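Local coordinates for protein BrkA translocator (Bordetella pertussis, PDB 3QQ2) that forms the outer-membrane pore through which its passenger domain reaches the cell surface, the whole protein inhibiting the classical pathway of complement activation, at residues Arg26-Gln32 and Gln44-Glu50; Gly240-Ala246 and Tyr262-Asp268; Gly255-Ser261 and His277-Ser283. The protein carries 1 engineered substitution. All coordinates share one frame; numbering follows the deposited sequence.

Contact 1 (Arg26-Gln32 and Gln44-Glu50); sequences RTFSERQ and QTVSGLE
Chi1 of 71° turns Arg-26 CG in over its own backbone, flanked by N and C, and the extended chain beyond then runs beside Glu-50. In the same way chi1 of 69° leans the Phe-28 ring over Gly-48. The segments 26-32 and 44-50 belong to the first antiparallel hairpin of the autotransporter beta-barrel. Backbone N-H and C=O groups bond in both directions at Arg-26/Glu-50, Phe-28/Gly-48, Glu-30/Val-46 and Gln-32/Gln-44. Arg-26, Phe-28, Glu-30, Gln-32, Gln-44, Val-46 and Glu-50 lie on the face that lines the barrel interior. Arg-26 and Glu-50 extend next to each other on that face. Arg-26 NE makes a salt bridge to Glu-50 OE1 (2.5 Å), which lies somewhat out of the guanidinium plane. The planes of the two charged groups are 71° apart, so this is a single-point grip and not a flat pairing of two nitrogens with two oxygens. The other oxygen, Glu-50 OE2, takes a salt bridge from Arg-111 and a hydrogen bond from His-91. Those partners probably help to keep this largely buried carboxylate ionised. One face of the Phe-28 ring rests on the backbone of Gly-48, whose N sits 3.4 Å above the plane and over its centre. With no side chain, Gly-48 leaves this place to the ring. Farther along, Gln-32 and Gln-44 also run alongside each other, with amide planes steeply turned. Gln-32 NE2 meets the methyl Val-46 CG2 at 3.4 Å. Glu-30 OE1 is hydrogen-bonded to Ser-275 OG of strand 271-282, which flanks the hairpin. On the outward face Ser-29 OG and Ser-47 OG share a weak hydrogen bond of 3.3 Å. Gly-48 O has two donors: Phe-28 N, and Thr-27 OG1, which approaches nearly in line with the C=O bond at 3.1 Å.

Contact 2 (Gly240-Ala246 and Tyr262-Asp268); sequences GRVELGA and YEYAAGD
Leu-244 N is hydrogen-bonded to Tyr-264 O at 2.8 Å. Tyr-264 N returns a bond to Leu-244 O at 2.8 Å. Equivalent reciprocal pairs join Val-242 with Ala-266 and Ala-246 with Tyr-262. Asp-268 N adds a hydrogen bond to Gly-240 O (3.0 Å). Between these pairs Glu-243 faces Ala-265, with Glu-243 CB 3.6 Å from Ala-265 CB. This is the antiparallel hairpin of strands 241-252 and 256-267 in the autotransporter barrel wall. Val-242, Leu-244, Tyr-262 and Tyr-264 lie on the outer surface, which suits a wall facing lipid. Arg-241, Glu-243 and Glu-263 line the inside. There chi1 of 57° and a bend at chi2 carry the Glu-243 carboxylate across that of Glu-263. Glu-243 OE1 comes within 3.3 Å of Glu-263 OE2, so two carboxylate oxygens lie close together. If both groups are ionised, the basic groups around them probably offset the charge. Arg-213 of strand 207-221 makes a salt bridge to Glu-263 OE1. Arg-191 forms a long, weak ion pair with Glu-243 OE2. Arg-241 NH2 also makes a long, weak salt bridge to Glu-243 OE1 (3.5 Å) within its own strand. The extended Arg-241 chain passes beside the small Ala-265, where Arg-241 NE is 3.8 Å from Ala-265 CB.

Contact 3 (Gly255-Ser261 and His277-Ser283); sequences GHNLYAS and HAGYRYS
His-256 ND1 and Tyr-280 OH are hydrogen-bonded at 2.8 Å across the outer face of the two strands, and either could be the donor. The rings meet rim to rim, neither lying over the other, with planes 47° apart. His-256 ND1 sits at the edge of the tyrosine ring, close to its plane. With chi1 at 166° the Tyr-280 ring swings away from its own N and along the strand surface, until its hydroxyl arrives at the histidine. Tyr-282 sits obliquely beside the imidazole, the ring centres 5.2 Å apart, and completes an aromatic cluster. Leu-258 adds an apolar touch, Leu-258 CD2 being 4.3 Å from Tyr-280 CD2 at the ring edge. Such aromatics on an outer barrel wall are consistent with a girdle at the membrane interface. On the inner face Arg-281 extends next to Tyr-259. The edge of the Tyr-259 ring lies against the Gly-279 backbone, with Tyr-259 CD1 3.2 Å from Gly-279 O. Ser-261 OG approaches His-277 CB at 3.6 Å, near the plane of the imidazole. Behind these side chains is an antiparallel backbone ladder. Tyr-259 and Gly-279 bond in both directions, as do Ser-261 and His-277. Ser-283 N is hydrogen-bonded to Gly-255 O (2.6 Å) at the far end. Gly-255 has a positive phi of 81°, a turn residue where the strand starts. Farther out, the Arg-281 guanidinium is held by salt bridges to Asp-19 and Asp-54, while Ser-283 OG bonds to Asp-19. The hairpin of strands 256-267 and 271-282 is flanked by strand 241-252 beside its first strand and by strand 21-34 beside its second, where the barrel closes.

Overall arrangement
All three contacts are antiparallel strand pairs in the wall of one barrel. Contacts 2 and 3 share strand 256-267: contact 2 uses its C-terminal part and contact 3 its N-terminal part. Their centres are about 23 Å apart, and they meet where Ala-246 O packs on Ser-261 CB at 3.6 Å. Contact 1 belongs to the first hairpin, with its centre about 17 Å from that of contact 3. The two join across the barrel closure, where strand 21-34 pairs with strand 271-282. Thr-27 N probably bonds to Ala-278 O (3.0 Å), and Phe-28 packs on His-277 inside. Contacts 1 and 2 come only within about 5 Å between nearest atoms, without touching. All three probably put charged side chains on the inner, pore-facing side.

Contact 1 (Arg26-Gln32 and Gln44-Glu50)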
loop_
_atom_site.group_PDB
_atom_site.type_symbol
_atom_site.label_atom_id
_atom_site.label_comp_id
_atom_site.label_asym_id
_atom_site.label_seq_id
_atom_site.Cartn_x
_atom_site.Cartn_y
_atom_site.Cartn_z
ATOM N N ARG A 26 9.330 27.530 -21.815
ATOM C CA ARG A 26 8.759 26.469 -22.650
ATOM C C ARG A 26 7.669 25.722 -21.943
ATOM O O ARG A 26 7.849 25.261 -20.823
ATOM C CB ARG A 26 9.828 25.496 -23.157
ATOM C CG ARG A 26 10.417 24.574 -22.108
ATOM C CD ARG A 26 11.340 23.568 -22.791
ATOM N NE ARG A 26 11.431 22.292 -22.082
ATOM C CZ ARG A 26 10.593 21.282 -22.266
ATOM N NH1 ARG A 26 9.587 21.395 -23.126
ATOM N NH2 ARG A 26 10.753 20.160 -21.590
ATOM N N THR A 27 6.532 25.613 -22.606
ATOM C CA THR A 27 5.461 24.781 -22.106
ATOM C C THR A 27 5.367 23.497 -22.945
ATOM O O THR A 27 5.974 23.405 -24.009
ATOM C CB THR A 27 4.140 25.553 -22.070
ATOM O OG1 THR A 27 3.132 24.696 -21.553
ATOM C CG2 THR A 27 3.724 26.009 -23.467
ATOM N N PHE A 28 4.624 22.508 -22.458
ATOM C CA PHE A 28 4.446 21.235 -23.168
ATOM C C PHE A 28 3.353 20.403 -22.545
ATOM O O PHE A 28 2.996 20.601 -21.378
ATOM C CB PHE A 28 5.730 20.410 -23.170
ATOM C CG PHE A 28 6.112 19.870 -21.817
ATOM C CD1 PHE A 28 6.763 20.672 -20.883
ATOM C CD2 PHE A 28 5.832 18.559 -21.475
ATOM C CE1 PHE A 28 7.116 20.176 -19.632
ATOM C CE2 PHE A 28 6.192 18.068 -20.222
ATOM C CZ PHE A 28 6.828 18.882 -19.304
ATOM N N SER A 29 2.858 19.441 -23.315
ATOM C CA SER A 29 1.771 18.588 -22.884
ATOM C C SER A 29 1.651 17.365 -23.788
ATOM O O SER A 29 1.521 17.487 -24.994
ATOM C CB SER A 29 0.480 19.378 -22.913
ATOM O OG SER A 29 -0.615 18.518 -22.732
ATOM N N GLU A 30 1.675 16.177 -23.211
ATOM C CA GLU A 30 1.726 14.970 -24.018
ATOM C C GLU A 30 0.806 13.917 -23.457
ATOM O O GLU A 30 0.917 13.601 -22.283
ATOM C CB GLU A 30 3.158 14.456 -24.019
ATOM C CG GLU A 30 3.332 13.088 -24.575
ATOM C CD GLU A 30 4.773 12.797 -24.902
ATOM O OE1 GLU A 30 5.282 13.354 -25.911
ATOM O OE2 GLU A 30 5.392 11.998 -24.153
ATOM N N ARG A 31 -0.095 13.366 -24.269
ATOM C CA ARG A 31 -0.936 12.259 -23.786
ATOM C C ARG A 31 -0.392 10.883 -24.119
ATOM O O ARG A 31 -0.272 10.507 -25.288
ATOM C CB ARG A 31 -2.397 12.355 -24.233
ATOM C CG ARG A 31 -3.280 11.342 -23.501
ATOM C CD ARG A 31 -4.739 11.435 -23.918
ATOM N NE ARG A 31 -5.578 10.499 -23.180
ATOM C CZ ARG A 31 -5.825 10.592 -21.874
ATOM N NH1 ARG A 31 -6.600 9.695 -21.268
ATOM N NH2 ARG A 31 -5.289 11.578 -21.160
ATOM N N GLN A 32 -0.104 10.112 -23.079
ATOM C CA GLN A 32 0.339 8.748 -23.283
ATOM C C GLN A 32 -0.797 7.794 -23.029
ATOM O O GLN A 32 -1.533 7.949 -22.058
ATOM C CB GLN A 32 1.553 8.446 -22.416
ATOM C CG GLN A 32 2.774 9.203 -22.926
ATOM C CD GLN A 32 3.856 9.427 -21.893
ATOM O OE1 GLN A 32 4.493 8.478 -21.411
ATOM N NE2 GLN A 32 4.104 10.696 -21.574
ATOM N N GLN A 44 -2.009 8.511 -19.277
ATOM C CA GLN A 44 -1.696 9.697 -18.539
ATOM C C GLN A 44 -1.502 10.891 -19.435
ATOM O O GLN A 44 -1.083 10.767 -20.591
ATOM C CB GLN A 44 -0.465 9.479 -17.678
ATOM C CG GLN A 44 0.776 9.140 -18.470
ATOM C CD GLN A 44 1.976 8.821 -17.612
ATOM O OE1 GLN A 44 1.839 8.346 -16.478
ATOM N NE2 GLN A 44 3.172 9.054 -18.161
ATOM N N THR A 45 -1.834 12.053 -18.884
ATOM C CA THR A 45 -1.521 13.325 -19.502
ATOM C C THR A 45 -0.432 13.982 -18.685
ATOM O O THR A 45 -0.646 14.282 -17.514
ATOM C CB THR A 45 -2.731 14.254 -19.544
ATOM O OG1 THR A 45 -3.807 13.603 -20.218
ATOM C CG2 THR A 45 -2.388 15.502 -20.298
ATOM N N VAL A 46 0.724 14.193 -19.320
ATOM C CA VAL A 46 1.882 14.872 -18.730
ATOM C C VAL A 46 1.972 16.311 -19.236
ATOM O O VAL A 46 2.174 16.516 -20.445
ATOM C CB VAL A 46 3.167 14.199 -19.170
ATOM C CG1 VAL A 46 4.284 14.597 -18.258
ATOM C CG2 VAL A 46 2.998 12.728 -19.141
ATOM N N SER A 47 1.853 17.298 -18.337
ATOM C CA SER A 47 1.969 18.713 -18.728
ATOM C C SER A 47 3.085 19.413 -18.000
ATOM O O SER A 47 3.318 19.109 -16.853
ATOM C CB SER A 47 0.670 19.454 -18.466
ATOM O OG SER A 47 -0.183 19.389 -19.605
ATOM N N GLY A 48 3.780 20.349 -18.645
ATOM C CA GLY A 48 4.821 21.109 -17.938
ATOM C C GLY A 48 5.122 22.550 -18.340
ATOM O O GLY A 48 4.647 23.048 -19.368
ATOM N N LEU A 49 5.944 23.212 -17.523
ATOM C CA LEU A 49 6.406 24.558 -17.812
ATOM C C LEU A 49 7.832 24.723 -17.318
ATOM O O LEU A 49 8.084 24.616 -16.135
ATOM C CB LEU A 49 5.492 25.549 -17.123
ATOM C CG LEU A 49 5.568 27.047 -17.436
ATOM C CD1 LEU A 49 6.558 27.788 -16.509
ATOM C CD2 LEU A 49 5.873 27.331 -18.907
ATOM N N GLU A 50 8.772 24.957 -18.223
ATOM C CA GLU A 50 10.136 25.348 -17.842
ATOM C C GLU A 50 10.417 26.855 -18.012
ATOM O O GLU A 50 9.794 27.540 -18.841
ATOM C CB GLU A 50 11.169 24.521 -18.588
ATOM C CG GLU A 50 11.679 23.419 -17.726
ATOM C CD GLU A 50 12.470 22.342 -18.469
ATOM O OE1 GLU A 50 12.336 22.187 -19.720
ATOM O OE2 GLU A 50 13.219 21.622 -17.763
#

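Contact 2 (Gly240-Ala246 and Tyr262-Asp268)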
loop_
_atom_site.group_PDB
_atom_site.type_symbol
_atom_site.label_atom_id
_atom_site.label_comp_id
_atom_site.label_asym_id
_atom_site.label_seq_id
_atom_site.Cartn_x
_atom_site.Cartn_y
_atom_site.Cartn_z
ATOM N N GLY A 240 10.022 0.761 -26.724
ATOM C CA GLY A 240 10.260 0.949 -28.163
ATOM C C GLY A 240 9.049 1.463 -28.932
ATOM O O GLY A 240 7.910 1.036 -28.685
ATOM N N ARG A 241 9.308 2.377 -29.877
ATOM C CA ARG A 241 8.256 3.123 -30.605
ATOM C C ARG A 241 8.790 4.118 -31.611
ATOM O O ARG A 241 9.938 4.549 -31.520
ATOM C CB ARG A 241 7.368 3.908 -29.644
ATOM C CG ARG A 241 8.075 5.006 -28.920
ATOM C CD ARG A 241 7.074 5.822 -28.189
ATOM N NE ARG A 241 7.609 7.145 -27.901
ATOM C CZ ARG A 241 8.080 7.523 -26.721
ATOM N NH1 ARG A 241 8.077 6.668 -25.688
ATOM N NH2 ARG A 241 8.553 8.769 -26.594
ATOM N N VAL A 242 7.919 4.510 -32.537
ATOM C CA VAL A 242 8.286 5.414 -33.622
ATOM C C VAL A 242 7.454 6.675 -33.529
ATOM O O VAL A 242 6.278 6.621 -33.165
ATOM C CB VAL A 242 8.155 4.747 -35.030
ATOM C CG1 VAL A 242 6.697 4.479 -35.403
ATOM C CG2 VAL A 242 8.833 5.591 -36.098
ATOM N N GLU A 243 8.080 7.805 -33.841
ATOM C CA GLU A 243 7.419 9.099 -33.729
ATOM C C GLU A 243 7.538 9.990 -34.975
ATOM O O GLU A 243 8.588 10.057 -35.645
ATOM C CB GLU A 243 7.822 9.823 -32.429
ATOM C CG GLU A 243 9.317 10.046 -32.243
ATOM C CD GLU A 243 9.852 9.640 -30.880
ATOM O OE1 GLU A 243 9.186 9.872 -29.843
ATOM O OE2 GLU A 243 10.970 9.085 -30.842
ATOM N N LEU A 244 6.408 10.635 -35.268
ATOM C CA LEU A 244 6.190 11.489 -36.439
ATOM C C LEU A 244 5.580 12.788 -35.973
ATOM O O LEU A 244 4.599 12.793 -35.222
ATOM C CB LEU A 244 5.210 10.839 -37.415
ATOM C CG LEU A 244 5.709 9.774 -38.391
ATOM C CD1 LEU A 244 6.830 10.323 -39.273
ATOM C CD2 LEU A 244 6.150 8.520 -37.655
ATOM N N GLY A 245 6.152 13.892 -36.428
ATOM C CA GLY A 245 5.690 15.201 -36.010
ATOM C C GLY A 245 6.219 16.273 -36.922
ATOM O O GLY A 245 6.960 15.988 -37.867
ATOM N N ALA A 246 5.839 17.508 -36.632
ATOM C CA ALA A 246 6.212 18.644 -37.444
ATOM C C ALA A 246 6.272 19.852 -36.538
ATOM O O ALA A 246 5.515 19.931 -35.571
ATOM C CB ALA A 246 5.180 18.858 -38.507
ATOM N N TYR A 262 4.333 19.602 -33.094
ATOM C CA TYR A 262 3.392 18.559 -32.746
ATOM C C TYR A 262 4.104 17.246 -32.954
ATOM O O TYR A 262 4.947 17.142 -33.844
ATOM C CB TYR A 262 2.145 18.653 -33.613
ATOM C CG TYR A 262 1.260 17.430 -33.563
ATOM C CD1 TYR A 262 0.846 16.806 -34.745
ATOM C CD2 TYR A 262 0.829 16.890 -32.345
ATOM C CE1 TYR A 262 0.026 15.675 -34.726
ATOM C CE2 TYR A 262 0.011 15.749 -32.310
ATOM C CZ TYR A 262 -0.386 15.148 -33.514
ATOM O OH TYR A 262 -1.182 14.017 -33.520
ATOM N N GLU A 263 3.806 16.269 -32.097
ATOM C CA GLU A 263 4.367 14.924 -32.225
ATOM C C GLU A 263 3.345 13.839 -31.908
ATOM O O GLU A 263 2.532 13.984 -30.992
ATOM C CB GLU A 263 5.606 14.761 -31.359
ATOM C CG GLU A 263 6.554 13.743 -31.923
ATOM C CD GLU A 263 7.870 13.614 -31.145
ATOM O OE1 GLU A 263 8.891 14.215 -31.574
ATOM O OE2 GLU A 263 7.897 12.895 -30.118
ATOM N N TYR A 264 3.388 12.773 -32.707
ATOM C CA TYR A 264 2.590 11.569 -32.522
ATOM C C TYR A 264 3.523 10.353 -32.513
ATOM O O TYR A 264 4.493 10.313 -33.271
ATOM C CB TYR A 264 1.564 11.431 -33.649
ATOM C CG TYR A 264 0.858 10.089 -33.656
ATOM C CD1 TYR A 264 0.727 9.328 -34.826
ATOM C CD2 TYR A 264 0.332 9.559 -32.468
ATOM C CE1 TYR A 264 0.059 8.070 -34.803
ATOM C CE2 TYR A 264 -0.314 8.318 -32.435
ATOM C CZ TYR A 264 -0.453 7.583 -33.593
ATOM O OH TYR A 264 -1.098 6.378 -33.488
ATOM N N ALA A 265 3.248 9.381 -31.640
ATOM C CA ALA A 265 4.041 8.147 -31.570
ATOM C C ALA A 265 3.215 6.879 -31.316
ATOM O O ALA A 265 2.283 6.863 -30.498
ATOM C CB ALA A 265 5.120 8.269 -30.542
ATOM N N ALA A 266 3.569 5.816 -32.026
ATOM C CA ALA A 266 3.004 4.518 -31.772
ATOM C C ALA A 266 4.138 3.532 -31.526
ATOM O O ALA A 266 5.213 3.650 -32.110
ATOM C CB ALA A 266 2.167 4.096 -32.916
ATOM N N GLY A 267 3.892 2.575 -30.636
ATOM C CA GLY A 267 4.920 1.643 -30.181
ATOM C C GLY A 267 4.352 0.447 -29.446
ATOM O O GLY A 267 3.138 0.271 -29.412
ATOM N N ASP A 268 5.247 -0.363 -28.863
ATOM C CA ASP A 268 4.913 -1.605 -28.132
ATOM C C ASP A 268 3.929 -1.340 -27.027
ATOM O O ASP A 268 2.722 -1.506 -27.201
ATOM C CB ASP A 268 6.159 -2.196 -27.469
ATOM C CG ASP A 268 7.296 -2.390 -28.430
ATOM O OD1 ASP A 268 8.393 -1.824 -28.188
ATOM O OD2 ASP A 268 7.084 -3.115 -29.434
#

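Contact 3 (Gly255-Ser261 and His277-Ser283)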
loop_
_atom_site.group_PDB
_atom_site.type_symbol
_atom_site.label_atom_id
_atom_site.label_comp_id
_atom_site.label_asym_id
_atom_site.label_seq_id
_atom_site.Cartn_x
_atom_site.Cartn_y
_atom_site.Cartn_z
ATOM N N GLY A 255 15.203 40.143 -31.426
ATOM C CA GLY A 255 15.550 39.238 -30.355
ATOM C C GLY A 255 14.542 38.164 -30.026
ATOM O O GLY A 255 14.848 37.286 -29.238
ATOM N N HIS A 256 13.349 38.210 -30.610
ATOM C CA HIS A 256 12.332 37.187 -30.304
ATOM C C HIS A 256 12.492 35.858 -31.078
ATOM O O HIS A 256 12.967 35.818 -32.234
ATOM C CB HIS A 256 10.918 37.748 -30.481
ATOM C CG HIS A 256 10.696 39.040 -29.767
ATOM N ND1 HIS A 256 10.376 39.105 -28.423
ATOM C CD2 HIS A 256 10.785 40.317 -30.194
ATOM C CE1 HIS A 256 10.271 40.367 -28.059
ATOM N NE2 HIS A 256 10.510 41.123 -29.114
ATOM N N ASN A 257 12.084 34.780 -30.416
ATOM C CA ASN A 257 12.129 33.447 -30.963
ATOM C C ASN A 257 10.939 32.658 -30.504
ATOM O O ASN A 257 10.619 32.650 -29.313
ATOM C CB ASN A 257 13.372 32.753 -30.486
ATOM C CG ASN A 257 14.600 33.432 -30.965
ATOM O OD1 ASN A 257 15.215 34.210 -30.236
ATOM N ND2 ASN A 257 14.954 33.183 -32.222
ATOM N N LEU A 258 10.284 32.014 -31.462
ATOM C CA LEU A 258 9.135 31.178 -31.202
ATOM C C LEU A 258 9.369 29.807 -31.793
ATOM O O LEU A 258 9.860 29.693 -32.926
ATOM C CB LEU A 258 7.889 31.778 -31.839
ATOM C CG LEU A 258 7.251 32.970 -31.135
ATOM C CD1 LEU A 258 6.275 33.672 -32.070
ATOM C CD2 LEU A 258 6.559 32.541 -29.850
ATOM N N TYR A 259 9.022 28.775 -31.016
ATOM C CA TYR A 259 8.991 27.379 -31.493
ATOM C C TYR A 259 7.655 26.725 -31.141
ATOM O O TYR A 259 7.097 26.935 -30.080
ATOM C CB TYR A 259 10.144 26.563 -30.898
ATOM C CG TYR A 259 11.426 27.343 -30.698
ATOM C CD1 TYR A 259 11.568 28.232 -29.619
ATOM C CD2 TYR A 259 12.505 27.205 -31.578
ATOM C CE1 TYR A 259 12.766 28.961 -29.421
ATOM C CE2 TYR A 259 13.710 27.933 -31.396
ATOM C CZ TYR A 259 13.830 28.803 -30.309
ATOM O OH TYR A 259 14.989 29.526 -30.101
ATOM N N ALA A 260 7.131 25.948 -32.058
ATOM C CA ALA A 260 5.992 25.110 -31.761
ATOM C C ALA A 260 6.174 23.824 -32.568
ATOM O O ALA A 260 6.675 23.866 -33.688
ATOM C CB ALA A 260 4.675 25.819 -32.111
ATOM N N SER A 261 5.820 22.688 -31.969
ATOM C CA SER A 261 5.851 21.402 -32.655
ATOM C C SER A 261 4.711 20.521 -32.217
ATOM O O SER A 261 4.176 20.675 -31.125
ATOM C CB SER A 261 7.173 20.676 -32.424
ATOM O OG SER A 261 7.383 20.423 -31.050
ATOM N N HIS A 277 4.623 20.937 -27.902
ATOM C CA HIS A 277 5.644 21.760 -27.262
ATOM C C HIS A 277 5.558 23.146 -27.886
ATOM O O HIS A 277 5.454 23.283 -29.105
ATOM C CB HIS A 277 7.057 21.230 -27.524
ATOM C CG HIS A 277 7.360 19.893 -26.917
ATOM N ND1 HIS A 277 7.469 18.738 -27.671
ATOM C CD2 HIS A 277 7.637 19.530 -25.641
ATOM C CE1 HIS A 277 7.763 17.716 -26.881
ATOM N NE2 HIS A 277 7.872 18.171 -25.644
ATOM N N ALA A 278 5.600 24.173 -27.051
ATOM C CA ALA A 278 5.661 25.561 -27.509
ATOM C C ALA A 278 6.786 26.177 -26.734
ATOM O O ALA A 278 6.972 25.850 -25.569
ATOM C CB ALA A 278 4.380 26.279 -27.207
ATOM N N GLY A 279 7.552 27.053 -27.361
ATOM C CA GLY A 279 8.671 27.665 -26.662
ATOM C C GLY A 279 8.965 29.059 -27.156
ATOM O O GLY A 279 8.848 29.301 -28.358
ATOM N N TYR A 280 9.338 29.958 -26.237
ATOM C CA TYR A 280 9.764 31.313 -26.577
ATOM C C TYR A 280 11.148 31.631 -26.018
ATOM O O TYR A 280 11.438 31.297 -24.878
ATOM C CB TYR A 280 8.762 32.366 -26.063
ATOM C CG TYR A 280 9.336 33.787 -26.087
ATOM C CD1 TYR A 280 10.127 34.265 -25.036
ATOM C CD2 TYR A 280 9.126 34.634 -27.174
ATOM C CE1 TYR A 280 10.677 35.550 -25.064
ATOM C CE2 TYR A 280 9.674 35.925 -27.197
ATOM C CZ TYR A 280 10.444 36.364 -26.136
ATOM O OH TYR A 280 10.995 37.614 -26.154
ATOM N N ARG A 281 11.978 32.326 -26.794
ATOM C CA ARG A 281 13.300 32.765 -26.322
ATOM C C ARG A 281 13.611 34.179 -26.804
ATOM O O ARG A 281 13.341 34.517 -27.959
ATOM C CB ARG A 281 14.407 31.795 -26.772
ATOM C CG ARG A 281 15.828 32.337 -26.594
ATOM C CD ARG A 281 16.890 31.293 -26.875
ATOM N NE ARG A 281 18.248 31.785 -26.622
ATOM C CZ ARG A 281 18.960 31.554 -25.507
ATOM N NH1 ARG A 281 18.465 30.820 -24.501
ATOM N NH2 ARG A 281 20.180 32.067 -25.380
ATOM N N TYR A 282 14.195 34.983 -25.911
ATOM C CA TYR A 282 14.562 36.391 -26.142
ATOM C C TYR A 282 16.072 36.448 -26.232
ATOM O O TYR A 282 16.777 36.043 -25.308
ATOM C CB TYR A 282 14.082 37.254 -24.964
ATOM C CG TYR A 282 14.041 38.777 -25.162
ATOM C CD1 TYR A 282 14.994 39.437 -25.932
ATOM C CD2 TYR A 282 13.056 39.567 -24.516
ATOM C CE1 TYR A 282 14.963 40.811 -26.098
ATOM C CE2 TYR A 282 13.017 40.959 -24.679
ATOM C CZ TYR A 282 13.987 41.564 -25.477
ATOM O OH TYR A 282 13.993 42.923 -25.679
ATOM N N SER A 283 16.571 36.950 -27.354
ATOM C CA SER A 283 18.008 36.999 -27.611
ATOM C C SER A 283 18.640 38.209 -26.949
ATOM O O SER A 283 19.855 38.420 -27.019
ATOM C CB SER A 283 18.266 36.970 -29.102
ATOM O OG SER A 283 18.038 35.660 -29.559
#